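Local coordinates for Lys-gingipain catalytic subunit (Porphyromonas gingivalis, PDB 6I9A), which cleaves proteins after lysine as a secreted cysteine endopeptidase of family C25, degrading haemoglobin, collagen and immunoglobulins, at residues A[290-296]-A[308-314]; A[385-390]-A[427-431]; A[407-411]-A[422-428]. All coordinates share one frame. Where two conformers were deposited one is given. Residues are numbered along the deposited sequence.

Contact 1 (A[290-296]-A[308-314]); sequences YWSVGAN and TSMGSYD. With NA (sodium ion), chain F.
Residues 290-293 form the last turn of helix 285-293, closed by a hydrogen bond from G294 N to Y290 O (2.7 Å). G294 then breaks out at phi/psi 120/160, and A295 (-67/168) runs on extended. Segment 308-314 comes in extended through T308 and S309, reaches G311 at the N-cap and starts helix 312-317. The backbones are closest at the glycines, CA of G294 3.8 Å from CA of G311; S292 lies opposite S312 and N296 opposite T308. A CB on either glycine would clash with the other segment. The first NH groups of helix 312-317 meet the last carbonyls of helix 285-293: S312 N donates to W291 O (2.8 Å) and Y313 N to S292 O (3.2 Å). S309 N binds A295 O (3.0 Å), and A295 N binds OG of S309 (p) at 2.9 Å; that hydroxyl also bonds to Y3. Y313 (m) lays a ring face over S292 CB, 4.2 Å from the centroid, a CH-pi contact; its OH bonds to N212. D314 (m) accepts G311 N at OD2 (3.0 Å) and Y179 OH bonds to its OD1. In this buried site of the C25 peptidase domain, sodium is bound by V293 O at 2.3 Å and by T308 OG1 (also partnered by T304), S309 O, D314 OD2 and water 1 at 2.4 Å each; Y174 OH completes it. All ligands are oxygens, one from a carboxylate, so the cation lets V293 O, S309 O and D314 OD2 crowd together and ties one helix end to the next helix start.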
loop_
_atom_site.group_PDB
_atom_site.type_symbol
_atom_site.label_atom_id
_atom_site.label_comp_id
_atom_site.label_asym_id
_atom_site.label_seq_id
_atom_site.Cartn_x
_atom_site.Cartn_y
_atom_site.Cartn_z
ATOM N N TYR A 290 -15.733 8.698 7.797
ATOM C CA TYR A 290 -14.627 9.632 7.995
ATOM C C TYR A 290 -13.355 9.130 7.336
ATOM O O TYR A 290 -12.607 9.914 6.746
ATOM C CB TYR A 290 -14.332 9.844 9.514
ATOM C CG TYR A 290 -15.569 10.177 10.327
ATOM C CD1 TYR A 290 -16.460 11.157 9.902
ATOM C CD2 TYR A 290 -15.808 9.556 11.546
ATOM C CE1 TYR A 290 -17.605 11.449 10.634
ATOM C CE2 TYR A 290 -16.934 9.858 12.301
ATOM C CZ TYR A 290 -17.820 10.815 11.843
ATOM O OH TYR A 290 -18.939 11.097 12.596
ATOM N N TRP A 291 -13.126 7.806 7.432
ATOM C CA TRP A 291 -11.933 7.187 6.827
ATOM C C TRP A 291 -11.769 7.603 5.386
ATOM O O TRP A 291 -10.708 8.044 4.970
ATOM C CB TRP A 291 -12.082 5.675 6.979
ATOM C CG TRP A 291 -10.858 4.839 6.808
ATOM C CD1 TRP A 291 -10.136 4.286 7.824
ATOM C CD2 TRP A 291 -10.301 4.313 5.589
ATOM N NE1 TRP A 291 -9.162 3.465 7.326
ATOM C CE2 TRP A 291 -9.256 3.435 5.952
ATOM C CE3 TRP A 291 -10.605 4.465 4.229
ATOM C CZ2 TRP A 291 -8.533 2.690 5.021
ATOM C CZ3 TRP A 291 -9.834 3.783 3.291
ATOM C CH2 TRP A 291 -8.829 2.884 3.684
ATOM N N SER A 292 -12.860 7.520 4.607
ATOM C CA SER A 292 -12.778 7.864 3.189
ATOM C C SER A 292 -12.846 9.329 2.885
ATOM O O SER A 292 -12.102 9.804 2.010
ATOM C CB SER A 292 -13.865 7.176 2.366
ATOM O OG SER A 292 -13.705 5.761 2.382
ATOM N N VAL A 293 -13.749 10.096 3.542
ATOM C CA VAL A 293 -14.035 11.483 3.180
ATOM C C VAL A 293 -13.295 12.517 4.012
ATOM O O VAL A 293 -13.017 13.630 3.527
ATOM C CB VAL A 293 -15.562 11.666 3.361
ATOM C CG1 VAL A 293 -15.985 13.120 3.372
ATOM C CG2 VAL A 293 -16.319 10.901 2.277
ATOM N N GLY A 294 -13.046 12.180 5.288
ATOM C CA GLY A 294 -12.502 13.118 6.269
ATOM C C GLY A 294 -13.480 13.260 7.420
ATOM O O GLY A 294 -14.673 12.922 7.330
ATOM N N ALA A 295 -12.940 13.737 8.548
ATOM C CA ALA A 295 -13.807 14.070 9.685
ATOM C C ALA A 295 -14.702 15.272 9.353
ATOM O O ALA A 295 -14.482 16.000 8.378
ATOM C CB ALA A 295 -12.963 14.365 10.914
ATOM N N ASN A 296 -15.703 15.482 10.225
ATOM C CA ASN A 296 -16.734 16.554 10.037
ATOM C C ASN A 296 -17.708 16.204 8.901
ATOM O O ASN A 296 -18.526 17.028 8.545
ATOM C CB ASN A 296 -16.191 17.980 9.879
ATOM C CG ASN A 296 -16.030 18.674 11.197
ATOM O OD1 ASN A 296 -16.800 18.405 12.155
ATOM N ND2 ASN A 296 -15.011 19.533 11.295
ATOM N N THR A 308 -14.726 19.349 5.450
ATOM C CA THR A 308 -14.233 18.117 6.065
ATOM C C THR A 308 -12.731 18.228 6.219
ATOM O O THR A 308 -12.064 18.992 5.505
ATOM C CB THR A 308 -14.617 16.859 5.245
ATOM O OG1 THR A 308 -14.099 16.990 3.923
ATOM C CG2 THR A 308 -16.124 16.603 5.196
ATOM N N SER A 309 -12.167 17.406 7.115
ATOM C CA SER A 309 -10.728 17.274 7.194
ATOM C C SER A 309 -10.237 16.303 6.120
ATOM O O SER A 309 -11.030 15.781 5.305
ATOM C CB SER A 309 -10.317 16.841 8.593
ATOM O OG SER A 309 -10.641 15.488 8.874
ATOM N N MET A 310 -8.940 16.010 6.139
ATOM C CA MET A 310 -8.384 15.128 5.126
ATOM C C MET A 310 -8.749 13.652 5.388
ATOM O O MET A 310 -8.484 13.091 6.457
ATOM C CB MET A 310 -6.853 15.277 5.145
ATOM C CG MET A 310 -6.207 14.524 3.981
ATOM S SD MET A 310 -4.401 14.379 4.049
ATOM C CE MET A 310 -4.222 13.192 5.397
ATOM N N GLY A 311 -9.332 12.996 4.381
ATOM C CA GLY A 311 -9.578 11.566 4.460
ATOM C C GLY A 311 -8.708 10.825 3.476
ATOM O O GLY A 311 -7.763 11.386 2.887
ATOM N N SER A 312 -8.980 9.522 3.332
ATOM C CA SER A 312 -8.127 8.679 2.492
ATOM C C SER A 312 -8.148 9.126 1.023
ATOM O O SER A 312 -7.095 9.156 0.378
ATOM C CB SER A 312 -8.524 7.218 2.613
ATOM O OG SER A 312 -9.798 7.008 2.024
ATOM N N TYR A 313 -9.309 9.487 0.484
ATOM C CA TYR A 313 -9.332 9.955 -0.922
ATOM C C TYR A 313 -8.499 11.237 -1.091
ATOM O O TYR A 313 -7.686 11.350 -2.008
ATOM C CB TYR A 313 -10.757 10.238 -1.399
ATOM C CG TYR A 313 -11.753 9.094 -1.459
ATOM C CD1 TYR A 313 -11.374 7.816 -1.845
ATOM C CD2 TYR A 313 -13.093 9.325 -1.223
ATOM C CE1 TYR A 313 -12.322 6.796 -1.999
ATOM C CE2 TYR A 313 -14.044 8.323 -1.398
ATOM C CZ TYR A 313 -13.654 7.065 -1.791
ATOM O OH TYR A 313 -14.631 6.135 -1.983
ATOM N N ASP A 314 -8.685 12.183 -0.165
ATOM C CA ASP A 314 -7.953 13.447 -0.231
ATOM C C ASP A 314 -6.455 13.196 -0.194
ATOM O O ASP A 314 -5.687 13.787 -0.984
ATOM C CB ASP A 314 -8.301 14.367 0.948
ATOM C CG ASP A 314 -9.735 14.809 1.083
ATOM O OD1 ASP A 314 -10.352 15.180 0.030
ATOM O OD2 ASP A 314 -10.255 14.805 2.225
HETATM NA NA NA F . -12.155 15.777 3.198
HETATM O O HOH W 1 -11.077 17.965 3.031
#

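Contact 2 (A[385-390]-A[427-431]); sequences QNQASY and QITEN
Two loops run antiparallel in a largely exposed contact, with CA of Q385 5.1 Å from CA of I428 and CA of N386 5.6 Å from CA of Q427. One direct backbone bond joins them, N386 N to I428 O at 2.8 Å. N386 takes up left-handed angles (64/42), after which Q387 and A388 lead into strand 389-394. Q385 (chi1 m, chi2 t) stretches along the other loop: its CB is 3.3 Å from I428 O, its OE1 is 3.0 Å from T429 C, and its NE2 gives a weak hydrogen bond to OD1 of N431 (m) at 2.8 Å. Q387 is folded instead, m at chi1 and chi2, so that its NE2 turns back to Q385 O (3.1 Å). Q427 (m, t) directs its CA-to-CB bond toward 385-390 and packs its amide against the backbone of N386 to A388, with OE1 3.3 Å from N386 C and NE2 3.6 Å from A388 CA. Water 2 donates to both N386 OD1 (2.8 Å) and Q427 OE1 (2.7 Å). Between the loops, water 3 accepts from Q387 N (3.0 Å) and I428 N (2.8 Å) and donates to Y390 OH (2.8 Å). Y390 (m) rests its CE2 4.0 Å from CD1 of I428 (m, t), and its hydroxyl also bonds to P384. This is loop packing at an end of the Ig-like domain, remote from the catalytic site: the entry to strand 389-394 lies along the link between strands 419-424 and 432-439, with Q385, I428 and N431 resting on V452 of strand 446-452.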
loop_
_atom_site.group_PDB
_atom_site.type_symbol
_atom_site.label_atom_id
_atom_site.label_comp_id
_atom_site.label_asym_id
_atom_site.label_seq_id
_atom_site.Cartn_x
_atom_site.Cartn_y
_atom_site.Cartn_z
ATOM N N GLN A 385 34.955 5.695 -10.953
ATOM C CA GLN A 385 35.063 4.851 -9.770
ATOM C C GLN A 385 35.530 5.606 -8.563
ATOM O O GLN A 385 36.066 6.714 -8.714
ATOM C CB GLN A 385 36.021 3.663 -10.020
ATOM C CG GLN A 385 35.482 2.759 -11.132
ATOM C CD GLN A 385 36.263 1.504 -11.360
ATOM O OE1 GLN A 385 36.691 0.842 -10.434
ATOM N NE2 GLN A 385 36.414 1.123 -12.614
ATOM N N ASN A 386 35.185 5.096 -7.355
ATOM C CA ASN A 386 35.659 5.609 -6.071
ATOM C C ASN A 386 35.194 7.024 -5.791
ATOM O O ASN A 386 35.937 7.851 -5.245
ATOM C CB ASN A 386 37.225 5.537 -6.001
ATOM C CG ASN A 386 37.697 4.132 -6.272
ATOM O OD1 ASN A 386 37.415 3.203 -5.540
ATOM N ND2 ASN A 386 38.404 3.960 -7.369
ATOM N N GLN A 387 33.907 7.293 -6.120
ATOM C CA GLN A 387 33.303 8.604 -5.844
ATOM C C GLN A 387 32.262 8.481 -4.742
ATOM O O GLN A 387 31.471 7.522 -4.760
ATOM C CB GLN A 387 32.626 9.225 -7.082
ATOM C CG GLN A 387 33.517 9.420 -8.297
ATOM C CD GLN A 387 34.685 10.297 -7.981
ATOM O OE1 GLN A 387 34.535 11.384 -7.413
ATOM N NE2 GLN A 387 35.887 9.799 -8.303
ATOM N N ALA A 388 32.200 9.454 -3.846
ATOM C CA ALA A 388 31.242 9.475 -2.753
ATOM C C ALA A 388 29.835 9.797 -3.247
ATOM O O ALA A 388 28.865 9.455 -2.548
ATOM C CB ALA A 388 31.663 10.509 -1.703
ATOM N N SER A 389 29.718 10.455 -4.390
ATOM C CA SER A 389 28.389 10.776 -4.929
ATOM C C SER A 389 28.481 11.014 -6.388
ATOM O O SER A 389 29.588 11.255 -6.919
ATOM C CB SER A 389 27.803 11.994 -4.217
ATOM O OG SER A 389 28.551 13.173 -4.477
ATOM N N TYR A 390 27.318 11.002 -7.069
ATOM C CA TYR A 390 27.174 11.374 -8.459
ATOM C C TYR A 390 25.973 12.262 -8.614
ATOM O O TYR A 390 24.971 12.051 -7.939
ATOM C CB TYR A 390 26.973 10.184 -9.407
ATOM C CG TYR A 390 28.036 9.115 -9.316
ATOM C CD1 TYR A 390 29.263 9.261 -9.964
ATOM C CD2 TYR A 390 27.814 7.948 -8.597
ATOM C CE1 TYR A 390 30.243 8.277 -9.880
ATOM C CE2 TYR A 390 28.773 6.942 -8.525
ATOM C CZ TYR A 390 29.990 7.110 -9.169
ATOM O OH TYR A 390 30.940 6.119 -9.037
ATOM N N GLN A 427 30.674 2.453 -2.596
ATOM C CA GLN A 427 31.259 3.088 -3.764
ATOM C C GLN A 427 31.483 2.074 -4.876
ATOM O O GLN A 427 31.532 0.865 -4.646
ATOM C CB GLN A 427 32.567 3.837 -3.413
ATOM C CG GLN A 427 32.328 4.991 -2.440
ATOM C CD GLN A 427 33.551 5.842 -2.272
ATOM O OE1 GLN A 427 34.602 5.615 -2.913
ATOM N NE2 GLN A 427 33.414 6.851 -1.453
ATOM N N ILE A 428 31.548 2.593 -6.129
ATOM C CA ILE A 428 31.833 1.744 -7.288
ATOM C C ILE A 428 33.343 1.555 -7.383
ATOM O O ILE A 428 34.093 2.520 -7.542
ATOM C CB ILE A 428 31.250 2.383 -8.562
ATOM C CG1 ILE A 428 29.707 2.398 -8.453
ATOM C CG2 ILE A 428 31.702 1.652 -9.834
ATOM C CD1 ILE A 428 28.982 3.062 -9.647
ATOM N N THR A 429 33.770 0.319 -7.235
ATOM C CA THR A 429 35.222 0.011 -7.265
ATOM C C THR A 429 35.554 -1.025 -8.309
ATOM O O THR A 429 36.735 -1.436 -8.409
ATOM C CB THR A 429 35.665 -0.539 -5.913
ATOM O OG1 THR A 429 35.041 -1.813 -5.752
ATOM C CG2 THR A 429 35.325 0.381 -4.771
ATOM N N GLU A 430 34.532 -1.535 -9.029
ATOM C CA GLU A 430 34.699 -2.615 -9.997
ATOM C C GLU A 430 33.998 -2.283 -11.299
ATOM O O GLU A 430 32.935 -1.613 -11.297
ATOM C CB GLU A 430 34.088 -3.923 -9.449
ATOM C CG GLU A 430 34.553 -4.415 -8.087
ATOM C CD GLU A 430 36.043 -4.667 -7.974
ATOM O OE1 GLU A 430 36.631 -5.223 -8.932
ATOM O OE2 GLU A 430 36.626 -4.302 -6.928
ATOM N N ASN A 431 34.528 -2.807 -12.408
ATOM C CA ASN A 431 33.881 -2.622 -13.699
ATOM C C ASN A 431 32.591 -3.442 -13.769
ATOM O O ASN A 431 32.423 -4.410 -13.046
ATOM C CB ASN A 431 34.843 -3.032 -14.828
ATOM C CG ASN A 431 36.062 -2.156 -14.918
ATOM O OD1 ASN A 431 36.092 -1.010 -14.439
ATOM N ND2 ASN A 431 37.105 -2.681 -15.561
HETATM O O HOH W 2 36.327 3.493 -2.963
HETATM O O HOH W 3 31.551 5.405 -6.410
#

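Contact 3 (A[407-411]-A[422-428]); sequences VLYGT and VSMTKQI
Segment 407-411, the first part of strand 407-413, starts at V407, whose CG1 lies 4.2 Å from K426 CD. L408 O accepts from water 4 (2.7 Å), which also bonds to T425 OG1 (2.7 Å), itself bonded to Y41 OH. Y409 (m) leaves beta geometry at phi/psi -108/-30, and with G410 forms a classic beta bulge opposite I402. Y409 O takes K426 N (3.1 Å) and, weakly, T425 N (2.9 Å). K426, t through chi3 and p at chi4, lays CD 3.7 Å from the Y409 ring centroid, a CH-pi contact over its face; Y409 CB meets M424 CE at 3.6 Å. G410 and M424 make a non-hydrogen-bonded pair; a CB on G410 would hit M424 SD. T411 and S423 form the hydrogen-bonded pair, S423 N to T411 O at 2.9 Å. Axes of strands 407-411 and 422-424 approach to 4.5 Å, 140° between N-to-C directions: a twisted antiparallel beta hairpin. Strand 399-404 flanks 407-413, strand 389-394 flanks 419-424, and L408 and T411 touch Y41 of the catalytic domain.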
loop_
_atom_site.group_PDB
_atom_site.type_symbol
_atom_site.label_atom_id
_atom_site.label_comp_id
_atom_site.label_asym_id
_atom_site.label_seq_id
_atom_site.Cartn_x
_atom_site.Cartn_y
_atom_site.Cartn_z
ATOM N N VAL A 407 22.113 -5.403 -5.518
ATOM C CA VAL A 407 22.704 -4.757 -4.357
ATOM C C VAL A 407 22.625 -3.248 -4.572
ATOM O O VAL A 407 23.081 -2.757 -5.607
ATOM C CB VAL A 407 24.180 -5.194 -4.157
ATOM C CG1 VAL A 407 24.852 -4.410 -3.007
ATOM C CG2 VAL A 407 24.295 -6.719 -3.965
ATOM N N LEU A 408 22.022 -2.530 -3.636
ATOM C CA LEU A 408 21.879 -1.088 -3.752
ATOM C C LEU A 408 23.187 -0.421 -3.359
ATOM O O LEU A 408 23.686 -0.645 -2.251
ATOM C CB LEU A 408 20.739 -0.648 -2.840
ATOM C CG LEU A 408 20.431 0.827 -2.816
ATOM C CD1 LEU A 408 20.114 1.385 -4.220
ATOM C CD2 LEU A 408 19.257 1.087 -1.892
ATOM N N TYR A 409 23.659 0.521 -4.205
ATOM C CA TYR A 409 24.921 1.227 -3.917
ATOM C C TYR A 409 24.674 2.663 -3.500
ATOM O O TYR A 409 25.477 3.231 -2.755
ATOM C CB TYR A 409 25.828 1.237 -5.183
ATOM C CG TYR A 409 26.547 -0.063 -5.495
ATOM C CD1 TYR A 409 25.842 -1.245 -5.748
ATOM C CD2 TYR A 409 27.934 -0.084 -5.660
ATOM C CE1 TYR A 409 26.499 -2.416 -6.116
ATOM C CE2 TYR A 409 28.587 -1.234 -6.072
ATOM C CZ TYR A 409 27.873 -2.399 -6.271
ATOM O OH TYR A 409 28.524 -3.558 -6.619
ATOM N N GLY A 410 23.606 3.320 -3.975
ATOM C CA GLY A 410 23.406 4.706 -3.608
ATOM C C GLY A 410 22.053 5.206 -4.040
ATOM O O GLY A 410 21.452 4.664 -4.970
ATOM N N THR A 411 21.592 6.254 -3.373
ATOM C CA THR A 411 20.302 6.885 -3.687
ATOM C C THR A 411 20.385 8.388 -3.560
ATOM O O THR A 411 21.214 8.918 -2.792
ATOM C CB THR A 411 19.174 6.380 -2.759
ATOM O OG1 THR A 411 19.368 6.855 -1.425
ATOM C CG2 THR A 411 19.030 4.872 -2.739
ATOM N N VAL A 422 23.287 11.642 -5.758
ATOM C CA VAL A 422 23.183 10.242 -5.361
ATOM C C VAL A 422 24.334 9.908 -4.430
ATOM O O VAL A 422 25.508 9.879 -4.866
ATOM C CB VAL A 422 23.172 9.324 -6.600
ATOM C CG1 VAL A 422 23.071 7.841 -6.187
ATOM C CG2 VAL A 422 22.025 9.685 -7.543
ATOM N N SER A 423 24.030 9.696 -3.179
ATOM C CA SER A 423 25.030 9.422 -2.130
ATOM C C SER A 423 25.356 7.951 -2.175
ATOM O O SER A 423 24.482 7.081 -1.987
ATOM C CB SER A 423 24.481 9.834 -0.760
ATOM O OG SER A 423 23.272 9.140 -0.466
ATOM N N MET A 424 26.641 7.645 -2.393
ATOM C CA MET A 424 27.077 6.271 -2.560
ATOM C C MET A 424 27.465 5.653 -1.248
ATOM O O MET A 424 28.566 5.877 -0.736
ATOM C CB MET A 424 28.251 6.201 -3.558
ATOM C CG MET A 424 27.919 6.785 -4.902
ATOM S SD MET A 424 26.538 5.953 -5.737
ATOM C CE MET A 424 27.282 4.386 -6.042
ATOM N N THR A 425 26.558 4.877 -0.647
ATOM C CA THR A 425 26.828 4.173 0.602
ATOM C C THR A 425 27.765 3.001 0.347
ATOM O O THR A 425 28.484 2.559 1.251
ATOM C CB THR A 425 25.519 3.772 1.265
ATOM O OG1 THR A 425 24.721 3.042 0.326
ATOM C CG2 THR A 425 24.778 4.996 1.810
ATOM N N LYS A 426 27.784 2.501 -0.889
ATOM C CA LYS A 426 28.754 1.538 -1.392
ATOM C C LYS A 426 29.353 2.179 -2.618
ATOM O O LYS A 426 28.647 2.445 -3.586
ATOM C CB LYS A 426 28.097 0.187 -1.716
ATOM C CG LYS A 426 29.116 -0.846 -2.226
ATOM C CD LYS A 426 28.398 -2.193 -2.551
ATOM C CE LYS A 426 29.327 -3.198 -3.210
ATOM N NZ LYS A 426 30.487 -3.527 -2.360
ATOM N N GLN A 427 30.674 2.453 -2.596
ATOM C CA GLN A 427 31.259 3.088 -3.764
ATOM C C GLN A 427 31.483 2.074 -4.876
ATOM O O GLN A 427 31.532 0.865 -4.646
ATOM C CB GLN A 427 32.567 3.837 -3.413
ATOM C CG GLN A 427 32.328 4.991 -2.440
ATOM C CD GLN A 427 33.551 5.842 -2.272
ATOM O OE1 GLN A 427 34.602 5.615 -2.913
ATOM N NE2 GLN A 427 33.414 6.851 -1.453
ATOM N N ILE A 428 31.548 2.593 -6.129
ATOM C CA ILE A 428 31.833 1.744 -7.288
ATOM C C ILE A 428 33.343 1.555 -7.383
ATOM O O ILE A 428 34.093 2.520 -7.542
ATOM C CB ILE A 428 31.250 2.383 -8.562
ATOM C CG1 ILE A 428 29.707 2.398 -8.453
ATOM C CG2 ILE A 428 31.702 1.652 -9.834
ATOM C CD1 ILE A 428 28.982 3.062 -9.647
HETATM O O HOH W 4 24.998 0.431 -0.112
HETATM O O HOH W 5 21.860 6.546 -0.161
#

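Contacts 2 and 3 belong to one piece of structure, the C-terminal Ig-like domain: their centres are 8 Å apart, they share Q427 and I428, and backbone hydrogen bonds to strand 419-424 from the start of strand 389-394 and the preceding A388 join them: Y390 O to V422 N (2.8 Å) and A388 O to M424 N (2.9 Å). As strand 419-424 gives out, the chain passes from the hairpin of contact 3 into the loop packing of contact 2. Contact 1 stands apart in the peptidase domain, across the chain's centre, with centres 47 Å from contact 2 and 39 Å from contact 3. It alone lies near the inhibitor-filled pocket, the S292 side chain being about 7 Å from the bound KYT-36.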